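Local coordinates for protein leucine aminopeptidase (Legionella pneumophila, PDB 5GNE) that is probably a zinc-dependent aminopeptidase of the M28 family, removing residues from the N-termini of peptides, at residues Asn126-Ser131 against Glu238-Ile243. Numbering follows the deposited sequence.
Sequences NRSAKS and EERGLI. With ZN (zinc ion), chain C.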
loop_
_atom_site.group_PDB
_atom_site.type_symbol
_atom_site.label_atom_id
_atom_site.label_comp_id
_atom_site.label_asym_id
_atom_site.label_seq_id
_atom_site.Cartn_x
_atom_site.Cartn_y
_atom_site.Cartn_z
ATOM N N ASN A 126 5.364 -14.516 -11.321
ATOM C CA ASN A 126 5.564 -13.531 -10.270
ATOM C C ASN A 126 5.043 -12.210 -10.815
ATOM O O ASN A 126 4.669 -12.140 -11.981
ATOM C CB ASN A 126 7.044 -13.428 -9.880
ATOM C CG ASN A 126 7.948 -13.024 -11.059
ATOM O OD1 ASN A 126 7.752 -11.968 -11.671
ATOM N ND2 ASN A 126 8.938 -13.864 -11.375
ATOM N N ARG A 127 4.986 -11.185 -9.967
ATOM C CA ARG A 127 4.685 -9.812 -10.355
ATOM C C ARG A 127 5.851 -8.884 -9.937
ATOM O O ARG A 127 5.641 -7.787 -9.402
ATOM C CB ARG A 127 3.377 -9.350 -9.713
ATOM C CG ARG A 127 2.132 -10.111 -10.093
ATOM C CD ARG A 127 0.931 -9.647 -9.264
ATOM N NE ARG A 127 0.650 -10.614 -8.204
ATOM C CZ ARG A 127 0.717 -10.360 -6.904
ATOM N NH1 ARG A 127 1.018 -9.161 -6.462
ATOM N NH2 ARG A 127 0.452 -11.310 -6.039
ATOM N N SER A 128 7.078 -9.319 -10.204
ATOM C CA SER A 128 8.278 -8.587 -9.794
ATOM C C SER A 128 8.478 -7.264 -10.532
ATOM O O SER A 128 8.181 -7.161 -11.713
ATOM C CB SER A 128 9.503 -9.469 -9.996
ATOM O OG SER A 128 10.673 -8.688 -10.120
ATOM N N ALA A 129 9.016 -6.261 -9.846
ATOM C CA ALA A 129 9.231 -4.962 -10.470
ATOM C C ALA A 129 10.261 -5.004 -11.598
ATOM O O ALA A 129 10.344 -4.067 -12.391
ATOM C CB ALA A 129 9.643 -3.918 -9.416
ATOM N N LYS A 130 11.049 -6.073 -11.655
ATOM C CA LYS A 130 12.024 -6.247 -12.726
ATOM C C LYS A 130 11.496 -7.067 -13.902
ATOM O O LYS A 130 12.084 -7.026 -14.983
ATOM C CB LYS A 130 13.299 -6.937 -12.223
ATOM C CG LYS A 130 14.087 -6.216 -11.166
ATOM C CD LYS A 130 15.298 -7.049 -10.742
ATOM C CE LYS A 130 16.561 -6.183 -10.649
ATOM N NZ LYS A 130 17.826 -6.978 -10.588
ATOM N N SER A 131 10.416 -7.824 -13.710
ATOM C CA SER A 131 10.044 -8.806 -14.732
ATOM C C SER A 131 8.951 -8.289 -15.662
ATOM O O SER A 131 8.280 -7.295 -15.384
ATOM C CB SER A 131 9.600 -10.135 -14.098
ATOM O OG SER A 131 8.306 -10.052 -13.522
ATOM N N GLU A 238 6.964 -2.238 -4.271
ATOM C CA GLU A 238 6.911 -2.117 -2.814
ATOM C C GLU A 238 7.957 -3.026 -2.167
ATOM O O GLU A 238 8.486 -2.726 -1.103
ATOM C CB GLU A 238 5.517 -2.431 -2.294
ATOM C CG GLU A 238 5.335 -2.255 -0.792
ATOM C CD GLU A 238 5.658 -3.522 -0.003
ATOM O OE1 GLU A 238 5.918 -4.580 -0.631
ATOM O OE2 GLU A 238 5.648 -3.464 1.247
ATOM N N GLU A 239 8.268 -4.122 -2.846
ATOM C CA GLU A 239 9.224 -5.101 -2.345
ATOM C C GLU A 239 10.654 -4.638 -2.576
ATOM O O GLU A 239 11.596 -5.351 -2.272
ATOM C CB GLU A 239 8.958 -6.487 -2.977
ATOM C CG GLU A 239 7.565 -7.113 -2.587
ATOM C CD GLU A 239 7.494 -7.506 -1.119
ATOM O OE1 GLU A 239 8.499 -7.241 -0.420
ATOM O OE2 GLU A 239 6.468 -8.088 -0.659
ATOM N N ARG A 240 10.808 -3.417 -3.075
ATOM C CA ARG A 240 12.132 -2.798 -3.279
ATOM C C ARG A 240 12.265 -1.524 -2.447
ATOM O O ARG A 240 12.464 -0.435 -2.982
ATOM C CB ARG A 240 12.355 -2.477 -4.778
ATOM C CG ARG A 240 11.894 -3.615 -5.709
ATOM C CD ARG A 240 12.810 -4.850 -5.607
ATOM N NE ARG A 240 12.314 -5.908 -6.468
ATOM C CZ ARG A 240 13.010 -6.955 -6.910
ATOM N NH1 ARG A 240 14.294 -7.102 -6.611
ATOM N NH2 ARG A 240 12.409 -7.842 -7.695
ATOM N N GLY A 241 12.131 -1.653 -1.135
ATOM C CA GLY A 241 12.224 -0.509 -0.248
ATOM C C GLY A 241 11.174 0.565 -0.468
ATOM O O GLY A 241 11.454 1.764 -0.357
ATOM N N LEU A 242 9.972 0.132 -0.825
ATOM C CA LEU A 242 8.817 1.030 -0.953
ATOM C C LEU A 242 9.001 2.100 -2.019
ATOM O O LEU A 242 8.365 3.152 -1.965
ATOM C CB LEU A 242 8.496 1.710 0.388
ATOM C CG LEU A 242 8.558 0.841 1.649
ATOM C CD1 LEU A 242 8.113 1.641 2.876
ATOM C CD2 LEU A 242 7.763 -0.422 1.485
ATOM N N ILE A 243 9.839 1.836 -3.010
ATOM C CA ILE A 243 10.194 2.907 -3.940
ATOM C C ILE A 243 9.032 3.328 -4.863
ATOM O O ILE A 243 8.937 4.509 -5.208
ATOM C CB ILE A 243 11.457 2.549 -4.778
ATOM C CG1 ILE A 243 11.962 3.795 -5.529
ATOM C CG2 ILE A 243 11.178 1.400 -5.714
ATOM C CD1 ILE A 243 13.208 3.585 -6.395
HETATM ZN ZN ZN C . 5.927 -7.573 1.565
HETATM O O HOH W 1 5.398 -6.178 2.986
#
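Arg240 alone reaches Ser128, Ala129 and Lys130, spanning from a zinc-binding loop to the loop before helix 132-151. Along 238-243, Glu238 comes first: its OE2 accepts a hydrogen bond from a water at 3.2 Å, and that water's oxygen lies 2.1 Å from the zinc ion. Glu239 OE2 binds the same zinc at 2.3 Å, a carboxylate oxygen being an apt ligand for this cation. Arg240 extends to the other loop instead. With CG anti to the carbonyl carbon (chi1 -43°), its aliphatic part meets the Ala129 methyl, CG to CB 4.3 Å, and Lys130 CG lies over one guanidinium face. At the guanidinium edge, NH2 comes 3.1 Å from Ser128 OG. Long and cationic, Arg240 can salt-bridge Asp196, while the Ser128 hydroxyl hydrogen-bonds Asp196 and also accepts from Lys130 N at 3.1 Å, closing an ST turn. Asn126 OD1 takes Ser128 N in an Asx turn. Gly241 and Leu242 both adopt positive phi in the type I' turn leading into helix 243-254, glycine without side-chain strain. The arrangement belongs to the dinuclear zinc site of M28 aminopeptidases: here Glu239 joins Asp204 and His344 as direct ligands, and Glu238 meets the metal through water.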